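Local coordinates for suppressor protein MPT5 (Saccharomyces cerevisiae, PDB 5BZ1) that binds short sequence motifs in the 3'-untranslated regions of target mRNAs through its Pumilio repeat domain and regulates their expression after transcription, at residues A[325-335]-A[361-372]; A[9-17]-A[40-49]. All coordinates share one frame; numbering follows the deposited sequence.

Contact 1 (A[325-335]-A[361-372])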
loop_
_atom_site.group_PDB
_atom_site.type_symbol
_atom_site.label_atom_id
_atom_site.label_comp_id
_atom_site.label_asym_id
_atom_site.label_seq_id
_atom_site.Cartn_x
_atom_site.Cartn_y
_atom_site.Cartn_z
ATOM N N LEU A 325 1.979 -26.593 -0.125
ATOM C CA LEU A 325 1.193 -27.392 -1.059
ATOM C C LEU A 325 0.830 -28.755 -0.464
ATOM O O LEU A 325 -0.210 -29.324 -0.798
ATOM C CB LEU A 325 1.954 -27.579 -2.377
ATOM C CG LEU A 325 1.195 -28.258 -3.522
ATOM C CD1 LEU A 325 0.078 -27.357 -4.023
ATOM C CD2 LEU A 325 2.123 -28.638 -4.665
ATOM N N LEU A 326 1.684 -29.263 0.422
ATOM C CA LEU A 326 1.514 -30.603 0.991
ATOM C C LEU A 326 0.620 -30.631 2.232
ATOM O O LEU A 326 0.151 -31.696 2.640
ATOM C CB LEU A 326 2.877 -31.219 1.332
ATOM C CG LEU A 326 3.801 -31.635 0.187
ATOM C CD1 LEU A 326 5.115 -32.188 0.712
ATOM C CD2 LEU A 326 3.121 -32.664 -0.680
ATOM N N ASP A 327 0.384 -29.465 2.827
ATOM C CA ASP A 327 -0.326 -29.378 4.105
ATOM C C ASP A 327 -1.823 -29.687 3.984
ATOM O O ASP A 327 -2.588 -28.884 3.445
ATOM C CB ASP A 327 -0.132 -27.993 4.723
ATOM C CG ASP A 327 -0.495 -27.953 6.196
ATOM O OD1 ASP A 327 -1.002 -28.967 6.725
ATOM O OD2 ASP A 327 -0.281 -26.897 6.824
ATOM N N VAL A 328 -2.229 -30.839 4.515
ATOM C CA VAL A 328 -3.612 -31.311 4.428
ATOM C C VAL A 328 -4.618 -30.361 5.103
ATOM O O VAL A 328 -5.818 -30.420 4.829
ATOM C CB VAL A 328 -3.749 -32.748 4.994
ATOM C CG1 VAL A 328 -3.759 -32.728 6.517
ATOM C CG2 VAL A 328 -5.001 -33.426 4.457
ATOM N N LYS A 329 -4.126 -29.477 5.969
ATOM C CA LYS A 329 -4.975 -28.464 6.590
ATOM C C LYS A 329 -5.583 -27.537 5.542
ATOM O O LYS A 329 -6.690 -27.023 5.715
ATOM C CB LYS A 329 -4.179 -27.639 7.599
ATOM C CG LYS A 329 -4.045 -28.296 8.959
ATOM C CD LYS A 329 -2.991 -27.596 9.803
ATOM C CE LYS A 329 -2.682 -28.383 11.069
ATOM N NZ LYS A 329 -1.522 -27.810 11.814
ATOM N N ASN A 330 -4.852 -27.337 4.452
ATOM C CA ASN A 330 -5.274 -26.431 3.396
ATOM C C ASN A 330 -6.302 -27.024 2.435
ATOM O O ASN A 330 -7.003 -26.282 1.746
ATOM C CB ASN A 330 -4.057 -25.941 2.604
ATOM C CG ASN A 330 -3.091 -25.133 3.448
ATOM O OD1 ASN A 330 -3.475 -24.536 4.453
ATOM N ND2 ASN A 330 -1.827 -25.103 3.034
ATOM N N TYR A 331 -6.394 -28.352 2.384
ATOM C CA TYR A 331 -7.199 -29.005 1.349
ATOM C C TYR A 331 -7.987 -30.247 1.781
ATOM O O TYR A 331 -8.429 -31.019 0.931
ATOM C CB TYR A 331 -6.325 -29.350 0.136
ATOM C CG TYR A 331 -5.168 -30.281 0.439
ATOM C CD1 TYR A 331 -5.365 -31.650 0.557
ATOM C CD2 TYR A 331 -3.877 -29.793 0.583
ATOM C CE1 TYR A 331 -4.320 -32.502 0.824
ATOM C CE2 TYR A 331 -2.822 -30.640 0.848
ATOM C CZ TYR A 331 -3.051 -31.995 0.968
ATOM O OH TYR A 331 -2.009 -32.852 1.234
ATOM N N SER A 332 -8.173 -30.440 3.083
ATOM C CA SER A 332 -8.881 -31.630 3.569
ATOM C C SER A 332 -10.310 -31.831 3.018
ATOM O O SER A 332 -10.702 -32.968 2.752
ATOM C CB SER A 332 -8.845 -31.726 5.103
ATOM O OG SER A 332 -9.910 -31.025 5.715
ATOM N N PRO A 333 -11.090 -30.741 2.836
ATOM C CA PRO A 333 -12.408 -30.956 2.222
ATOM C C PRO A 333 -12.338 -31.489 0.785
ATOM O O PRO A 333 -13.329 -32.044 0.307
ATOM C CB PRO A 333 -13.028 -29.555 2.231
ATOM C CG PRO A 333 -12.370 -28.863 3.371
ATOM C CD PRO A 333 -10.956 -29.365 3.355
ATOM N N LEU A 334 -11.196 -31.325 0.117
ATOM C CA LEU A 334 -11.027 -31.808 -1.254
ATOM C C LEU A 334 -10.782 -33.316 -1.302
ATOM O O LEU A 334 -10.731 -33.910 -2.383
ATOM C CB LEU A 334 -9.872 -31.088 -1.960
ATOM C CG LEU A 334 -9.745 -29.563 -1.887
ATOM C CD1 LEU A 334 -8.719 -29.050 -2.889
ATOM C CD2 LEU A 334 -11.075 -28.891 -2.115
ATOM N N LEU A 335 -10.626 -33.931 -0.131
ATOM C CA LEU A 335 -10.341 -35.362 -0.045
ATOM C C LEU A 335 -11.610 -36.176 0.183
ATOM O O LEU A 335 -11.792 -37.231 -0.419
ATOM C CB LEU A 335 -9.321 -35.647 1.063
ATOM C CG LEU A 335 -7.954 -34.983 0.900
ATOM C CD1 LEU A 335 -7.015 -35.367 2.030
ATOM C CD2 LEU A 335 -7.348 -35.347 -0.443
ATOM N N PHE A 361 -7.400 -34.349 -8.137
ATOM C CA PHE A 361 -6.583 -33.744 -7.090
ATOM C C PHE A 361 -6.040 -34.798 -6.126
ATOM O O PHE A 361 -4.844 -34.819 -5.833
ATOM C CB PHE A 361 -7.380 -32.697 -6.311
ATOM C CG PHE A 361 -6.642 -32.141 -5.124
ATOM C CD1 PHE A 361 -5.724 -31.113 -5.284
ATOM C CD2 PHE A 361 -6.859 -32.650 -3.849
ATOM C CE1 PHE A 361 -5.036 -30.602 -4.196
ATOM C CE2 PHE A 361 -6.175 -32.147 -2.758
ATOM C CZ PHE A 361 -5.264 -31.119 -2.930
ATOM N N SER A 362 -6.927 -35.656 -5.629
ATOM C CA SER A 362 -6.544 -36.700 -4.682
ATOM C C SER A 362 -5.465 -37.610 -5.251
ATOM O O SER A 362 -4.565 -38.045 -4.531
ATOM C CB SER A 362 -7.761 -37.534 -4.278
ATOM O OG SER A 362 -8.674 -36.770 -3.514
ATOM N N LEU A 363 -5.562 -37.892 -6.545
ATOM C CA LEU A 363 -4.582 -38.722 -7.234
ATOM C C LEU A 363 -3.219 -38.027 -7.296
ATOM O O LEU A 363 -2.203 -38.602 -6.903
ATOM C CB LEU A 363 -5.094 -39.066 -8.637
ATOM C CG LEU A 363 -4.280 -39.895 -9.640
ATOM C CD1 LEU A 363 -3.398 -39.003 -10.507
ATOM C CD2 LEU A 363 -3.449 -40.982 -8.962
ATOM N N LYS A 364 -3.200 -36.791 -7.788
ATOM C CA LYS A 364 -1.950 -36.053 -7.951
ATOM C C LYS A 364 -1.280 -35.699 -6.621
ATOM O O LYS A 364 -0.053 -35.741 -6.510
ATOM C CB LYS A 364 -2.173 -34.781 -8.775
ATOM C CG LYS A 364 -2.411 -35.017 -10.260
ATOM C CD LYS A 364 -2.553 -33.692 -10.998
ATOM C CE LYS A 364 -2.828 -33.896 -12.482
ATOM N NZ LYS A 364 -1.677 -34.515 -13.189
ATOM N N ILE A 365 -2.077 -35.339 -5.619
ATOM C CA ILE A 365 -1.517 -34.954 -4.326
ATOM C C ILE A 365 -1.040 -36.193 -3.564
ATOM O O ILE A 365 -0.044 -36.142 -2.840
ATOM C CB ILE A 365 -2.506 -34.100 -3.483
ATOM C CG1 ILE A 365 -1.751 -33.188 -2.514
ATOM C CG2 ILE A 365 -3.513 -34.966 -2.736
ATOM C CD1 ILE A 365 -1.065 -32.025 -3.193
ATOM N N GLY A 366 -1.736 -37.311 -3.758
ATOM C CA GLY A 366 -1.339 -38.571 -3.157
ATOM C C GLY A 366 -0.018 -39.045 -3.732
ATOM O O GLY A 366 0.850 -39.537 -3.006
ATOM N N ASN A 367 0.132 -38.889 -5.043
ATOM C CA ASN A 367 1.368 -39.253 -5.722
ATOM C C ASN A 367 2.541 -38.394 -5.250
ATOM O O ASN A 367 3.654 -38.890 -5.068
ATOM C CB ASN A 367 1.191 -39.145 -7.241
ATOM C CG ASN A 367 2.496 -39.323 -8.000
ATOM O OD1 ASN A 367 2.902 -38.457 -8.778
ATOM N ND2 ASN A 367 3.165 -40.447 -7.767
ATOM N N LEU A 368 2.286 -37.106 -5.046
ATOM C CA LEU A 368 3.317 -36.202 -4.550
ATOM C C LEU A 368 3.741 -36.581 -3.130
ATOM O O LEU A 368 4.920 -36.501 -2.781
ATOM C CB LEU A 368 2.836 -34.750 -4.602
ATOM C CG LEU A 368 3.835 -33.683 -4.147
ATOM C CD1 LEU A 368 5.118 -33.804 -4.939
ATOM C CD2 LEU A 368 3.254 -32.289 -4.300
ATOM N N ILE A 369 2.775 -37.004 -2.319
ATOM C CA ILE A 369 3.050 -37.431 -0.952
ATOM C C ILE A 369 3.996 -38.638 -0.914
ATOM O O ILE A 369 4.961 -38.654 -0.147
ATOM C CB ILE A 369 1.746 -37.765 -0.190
ATOM C CG1 ILE A 369 0.962 -36.489 0.128
ATOM C CG2 ILE A 369 2.048 -38.513 1.097
ATOM C CD1 ILE A 369 1.690 -35.539 1.060
ATOM N N VAL A 370 3.719 -39.645 -1.741
ATOM C CA VAL A 370 4.541 -40.852 -1.744
ATOM C C VAL A 370 5.947 -40.577 -2.284
ATOM O O VAL A 370 6.923 -41.129 -1.783
ATOM C CB VAL A 370 3.861 -42.051 -2.477
ATOM C CG1 VAL A 370 2.440 -42.246 -1.982
ATOM C CG2 VAL A 370 3.865 -41.864 -3.986
ATOM N N LEU A 371 6.051 -39.712 -3.291
ATOM C CA LEU A 371 7.354 -39.332 -3.826
ATOM C C LEU A 371 8.147 -38.553 -2.778
ATOM O O LEU A 371 9.364 -38.714 -2.657
ATOM C CB LEU A 371 7.207 -38.514 -5.111
ATOM C CG LEU A 371 6.721 -39.246 -6.362
ATOM C CD1 LEU A 371 6.619 -38.296 -7.545
ATOM C CD2 LEU A 371 7.647 -40.398 -6.690
ATOM N N THR A 372 7.447 -37.718 -2.018
ATOM C CA THR A 372 8.065 -36.969 -0.928
ATOM C C THR A 372 8.596 -37.911 0.158
ATOM O O THR A 372 9.717 -37.740 0.641
ATOM C CB THR A 372 7.081 -35.955 -0.310
ATOM O OG1 THR A 372 6.669 -35.014 -1.311
ATOM C CG2 THR A 372 7.734 -35.204 0.830
#

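Contact 2 (A[9-17]-A[40-49])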
loop_
_atom_site.group_PDB
_atom_site.type_symbol
_atom_site.label_atom_id
_atom_site.label_comp_id
_atom_site.label_asym_id
_atom_site.label_seq_id
_atom_site.Cartn_x
_atom_site.Cartn_y
_atom_site.Cartn_z
ATOM N N PRO A 9 -1.323 45.803 23.885
ATOM C CA PRO A 9 -2.578 45.467 23.203
ATOM C C PRO A 9 -2.294 44.645 21.950
ATOM O O PRO A 9 -1.272 44.872 21.303
ATOM C CB PRO A 9 -3.158 46.836 22.826
ATOM C CG PRO A 9 -2.008 47.790 22.896
ATOM C CD PRO A 9 -1.099 47.257 23.962
ATOM N N LEU A 10 -3.182 43.711 21.622
ATOM C CA LEU A 10 -2.985 42.813 20.486
ATOM C C LEU A 10 -2.878 43.588 19.173
ATOM O O LEU A 10 -2.246 43.136 18.217
ATOM C CB LEU A 10 -4.132 41.804 20.412
ATOM C CG LEU A 10 -4.303 40.916 21.643
ATOM C CD1 LEU A 10 -5.485 39.979 21.500
ATOM C CD2 LEU A 10 -3.039 40.116 21.893
ATOM N N ARG A 11 -3.503 44.759 19.156
ATOM C CA ARG A 11 -3.539 45.653 18.008
ATOM C C ARG A 11 -2.141 46.120 17.593
ATOM O O ARG A 11 -1.920 46.495 16.440
ATOM C CB ARG A 11 -4.387 46.873 18.376
ATOM C CG ARG A 11 -5.318 47.383 17.291
ATOM C CD ARG A 11 -5.990 48.669 17.749
ATOM N NE ARG A 11 -5.013 49.599 18.309
ATOM C CZ ARG A 11 -4.381 50.536 17.610
ATOM N NH1 ARG A 11 -4.626 50.680 16.314
ATOM N NH2 ARG A 11 -3.504 51.335 18.206
ATOM N N ASP A 12 -1.203 46.096 18.536
ATOM C CA ASP A 12 0.123 46.675 18.323
ATOM C C ASP A 12 1.255 45.647 18.284
ATOM O O ASP A 12 2.429 46.015 18.250
ATOM C CB ASP A 12 0.421 47.719 19.400
ATOM C CG ASP A 12 -0.510 48.912 19.327
ATOM O OD1 ASP A 12 -0.711 49.448 18.217
ATOM O OD2 ASP A 12 -1.040 49.313 20.382
ATOM N N LEU A 13 0.907 44.365 18.289
ATOM C CA LEU A 13 1.912 43.305 18.225
ATOM C C LEU A 13 2.510 43.187 16.823
ATOM O O LEU A 13 1.811 43.380 15.827
ATOM C CB LEU A 13 1.306 41.962 18.641
ATOM C CG LEU A 13 0.922 41.820 20.111
ATOM C CD1 LEU A 13 0.383 40.426 20.395
ATOM C CD2 LEU A 13 2.115 42.119 21.000
ATOM N N ASP A 14 3.804 42.877 16.751
ATOM C CA ASP A 14 4.451 42.608 15.471
ATOM C C ASP A 14 4.347 41.114 15.177
ATOM O O ASP A 14 5.238 40.337 15.520
ATOM C CB ASP A 14 5.913 43.049 15.494
ATOM C CG ASP A 14 6.495 43.211 14.101
ATOM O OD1 ASP A 14 5.893 42.695 13.132
ATOM O OD2 ASP A 14 7.559 43.849 13.973
ATOM N N TYR A 15 3.251 40.723 14.534
ATOM C CA TYR A 15 2.913 39.315 14.375
ATOM C C TYR A 15 3.895 38.500 13.535
ATOM O O TYR A 15 4.182 37.350 13.869
ATOM C CB TYR A 15 1.475 39.167 13.866
ATOM C CG TYR A 15 0.462 39.559 14.915
ATOM C CD1 TYR A 15 0.096 38.667 15.912
ATOM C CD2 TYR A 15 -0.103 40.828 14.930
ATOM C CE1 TYR A 15 -0.815 39.019 16.887
ATOM C CE2 TYR A 15 -1.016 41.190 15.902
ATOM C CZ TYR A 15 -1.369 40.279 16.878
ATOM O OH TYR A 15 -2.275 40.630 17.849
ATOM N N ILE A 16 4.420 39.081 12.459
ATOM C CA ILE A 16 5.351 38.334 11.611
ATOM C C ILE A 16 6.659 38.034 12.348
ATOM O O ILE A 16 7.248 36.964 12.166
ATOM C CB ILE A 16 5.609 39.029 10.250
ATOM C CG1 ILE A 16 6.335 38.080 9.294
ATOM C CG2 ILE A 16 6.393 40.328 10.424
ATOM C CD1 ILE A 16 5.612 36.764 9.088
ATOM N N LYS A 17 7.093 38.960 13.200
ATOM C CA LYS A 17 8.307 38.760 13.986
ATOM C C LYS A 17 8.089 37.710 15.071
ATOM O O LYS A 17 8.964 36.886 15.332
ATOM C CB LYS A 17 8.777 40.074 14.612
ATOM C CG LYS A 17 9.141 41.144 13.596
ATOM C CD LYS A 17 10.076 40.602 12.524
ATOM C CE LYS A 17 10.163 41.546 11.331
ATOM N NZ LYS A 17 11.057 41.014 10.266
ATOM N N MET A 40 -10.102 37.763 17.873
ATOM C CA MET A 40 -9.406 39.023 17.618
ATOM C C MET A 40 -7.930 38.828 17.287
ATOM O O MET A 40 -7.415 39.451 16.358
ATOM C CB MET A 40 -9.563 39.993 18.788
ATOM C CG MET A 40 -9.068 41.390 18.467
ATOM S SD MET A 40 -9.427 42.551 19.786
ATOM C CE MET A 40 -8.486 41.815 21.122
ATOM N N VAL A 41 -7.245 37.966 18.035
ATOM C CA VAL A 41 -5.841 37.703 17.743
ATOM C C VAL A 41 -5.709 36.976 16.407
ATOM O O VAL A 41 -4.723 37.151 15.703
ATOM C CB VAL A 41 -5.118 36.929 18.880
ATOM C CG1 VAL A 41 -5.382 35.429 18.784
ATOM C CG2 VAL A 41 -3.625 37.193 18.829
ATOM N N ARG A 42 -6.720 36.183 16.058
ATOM C CA ARG A 42 -6.725 35.439 14.803
ATOM C C ARG A 42 -6.799 36.414 13.632
ATOM O O ARG A 42 -5.976 36.364 12.711
ATOM C CB ARG A 42 -7.920 34.480 14.760
ATOM C CG ARG A 42 -8.065 33.693 13.459
ATOM C CD ARG A 42 -9.447 33.059 13.345
ATOM N NE ARG A 42 -10.493 34.073 13.293
ATOM C CZ ARG A 42 -11.786 33.841 13.494
ATOM N NH1 ARG A 42 -12.213 32.618 13.770
ATOM N NH2 ARG A 42 -12.654 34.842 13.428
ATOM N N ASP A 43 -7.780 37.308 13.691
ATOM C CA ASP A 43 -8.023 38.269 12.625
ATOM C C ASP A 43 -6.875 39.271 12.458
ATOM O O ASP A 43 -6.478 39.581 11.337
ATOM C CB ASP A 43 -9.348 38.999 12.866
ATOM C CG ASP A 43 -10.544 38.064 12.828
ATOM O OD1 ASP A 43 -10.424 36.971 12.238
ATOM O OD2 ASP A 43 -11.603 38.426 13.383
ATOM N N LEU A 44 -6.348 39.775 13.572
ATOM C CA LEU A 44 -5.227 40.716 13.533
ATOM C C LEU A 44 -3.982 40.058 12.932
ATOM O O LEU A 44 -3.338 40.607 12.033
ATOM C CB LEU A 44 -4.922 41.245 14.939
ATOM C CG LEU A 44 -5.920 42.237 15.544
ATOM C CD1 LEU A 44 -5.713 42.394 17.045
ATOM C CD2 LEU A 44 -5.805 43.588 14.865
ATOM N N MET A 45 -3.663 38.873 13.438
ATOM C CA MET A 45 -2.528 38.079 12.986
ATOM C C MET A 45 -2.616 37.786 11.489
ATOM O O MET A 45 -1.634 37.938 10.754
ATOM C CB MET A 45 -2.528 36.766 13.765
ATOM C CG MET A 45 -1.404 35.816 13.497
ATOM S SD MET A 45 -1.815 34.238 14.268
ATOM C CE MET A 45 -2.274 34.759 15.921
ATOM N N TYR A 46 -3.804 37.373 11.053
ATOM C CA TYR A 46 -4.035 36.925 9.685
ATOM C C TYR A 46 -3.655 37.976 8.649
ATOM O O TYR A 46 -2.940 37.680 7.691
ATOM C CB TYR A 46 -5.504 36.529 9.504
ATOM C CG TYR A 46 -5.798 35.846 8.189
ATOM C CD1 TYR A 46 -5.696 34.469 8.067
ATOM C CD2 TYR A 46 -6.178 36.577 7.071
ATOM C CE1 TYR A 46 -5.959 33.837 6.874
ATOM C CE2 TYR A 46 -6.442 35.954 5.867
ATOM C CZ TYR A 46 -6.330 34.582 5.777
ATOM O OH TYR A 46 -6.590 33.946 4.586
ATOM N N GLU A 47 -4.139 39.199 8.840
ATOM C CA GLU A 47 -3.908 40.270 7.875
ATOM C C GLU A 47 -2.430 40.627 7.732
ATOM O O GLU A 47 -1.987 41.044 6.660
ATOM C CB GLU A 47 -4.720 41.512 8.251
ATOM C CG GLU A 47 -6.221 41.315 8.141
ATOM C CD GLU A 47 -6.655 40.932 6.738
ATOM O OE1 GLU A 47 -6.081 41.471 5.768
ATOM O OE2 GLU A 47 -7.567 40.089 6.607
ATOM N N GLN A 48 -1.672 40.451 8.811
ATOM C CA GLN A 48 -0.252 40.791 8.804
ATOM C C GLN A 48 0.645 39.670 8.274
ATOM O O GLN A 48 1.707 39.935 7.714
ATOM C CB GLN A 48 0.212 41.228 10.200
ATOM C CG GLN A 48 -0.349 42.585 10.658
ATOM C CD GLN A 48 0.276 43.071 11.957
ATOM O OE1 GLN A 48 1.328 42.585 12.376
ATOM N NE2 GLN A 48 -0.371 44.037 12.600
ATOM N N ILE A 49 0.221 38.422 8.440
ATOM C CA ILE A 49 1.070 37.293 8.061
ATOM C C ILE A 49 0.719 36.691 6.695
ATOM O O ILE A 49 1.485 35.894 6.154
ATOM C CB ILE A 49 1.066 36.177 9.133
ATOM C CG1 ILE A 49 -0.273 35.434 9.145
ATOM C CG2 ILE A 49 1.396 36.752 10.512
ATOM C CD1 ILE A 49 -0.321 34.288 10.139
HETATM O O HOH W 1 3.933 42.021 11.672
#

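Contact 1 (A[325-335]-A[361-372])
F361 drives the edge of its ring against the face of Y331, an offset edge-to-face pair near the C-terminal end of this Pumilio (PUF) helical-repeat scaffold. The ring centroids lie 5.1 Å apart and the planes stand at 71°. F361 CE2 comes to 3.4 Å from Y331 CD1. V328 CA lies toward the rim of the opposite face of the tyrosine. Y331 has its CG wedged between backbone N and carbonyl carbon (chi1 60°), which turns the ring toward helix 354-375. The hydroxyl turns back to its own segment: Y331 OH donates to L326 O at 2.8 Å, from above the carbonyl plane, tying the loop to the end of helix 318-326. F361 is held from a second direction: L334 CD1 sits over the centre of its ring in a CH-pi contact, 4.0 Å from the centroid, and I365 CB is offset on the other face.

One turn further along helix 354-375, I365 CG1 comes up obliquely to the phenol end of Y331. L335 CD2 touches S362 OG, whose hydrogen bond goes to C358 O. Y395 of helix 385-398 also touches Y331, I365 and I369. At the far end L326 CD2 makes aliphatic contacts with L368 CD2, at 3.6 Å, and I369 CD1. L326 CD1 meets T372 tip to tip; T372 OG1 donates to L368 O at 2.7 Å, on the face of that carbonyl opposite to T372 N.

Contact 2 (A[9-17]-A[40-49])
The backbone of 9-17 runs from a short 3-10 turn at L10-D12 into the start of helix 15-19 and stays close to helix 38-49, with Y15 and M45 CA atoms 5.7 Å apart. Y15 is the knob, set in a hole formed by V41, L44, M45 and Q48. M45 CA lies over one face of the ring, 4.0 Å from its centroid, and L13 CB lies against the other, toward its rim. With CG anti to its carbonyl carbon (chi1 -70°), the ring reaches back to the 3-10 turn, where Y15 OH donates to L10 O at 2.5 Å. L10 CD1 in turn meets M40 CE at 3.5 Å, and L10 CB rests on L44 CD1.

Q48 supplies the polar side. Its amide stands at 71° to the phenol ring, with OE1 at the ring edge and accepting a weak bond from Y15 N at 3.4 Å. The same oxygen takes a hydrogen from a water 2.8 Å away from Q48 OE1; that water also donates to D14 OD1 and accepts from I16 N. The start of Pumilio 1 is thus held to helix 38-49, which runs into Pumilio 2, by apolar packing round Y15, while Q48 OE1 and the water serve the N-H groups of Y15 and I16.

How the contacts relate
The contacts lie near the two ends of the repeat scaffold, on opposite sides of its centre, with centres about 76 Å apart; no element is common to both. Contact 1, which packs Pumilio 8 on helix 354-375, is the more buried. Contact 2, largely within Pumilio 1, is only partly buried, with several of its touching residues exposed. Each has a tyrosine hydroxyl bound to a backbone carbonyl of its own segment, but the rings meet different surroundings: another aromatic edge in 325-335/361-372, a helix backbone and an amide in 9-17/40-49. Across contact 1 the joining is apolar and aromatic, whereas contact 2 adds a weak hydrogen bond and a bridging water.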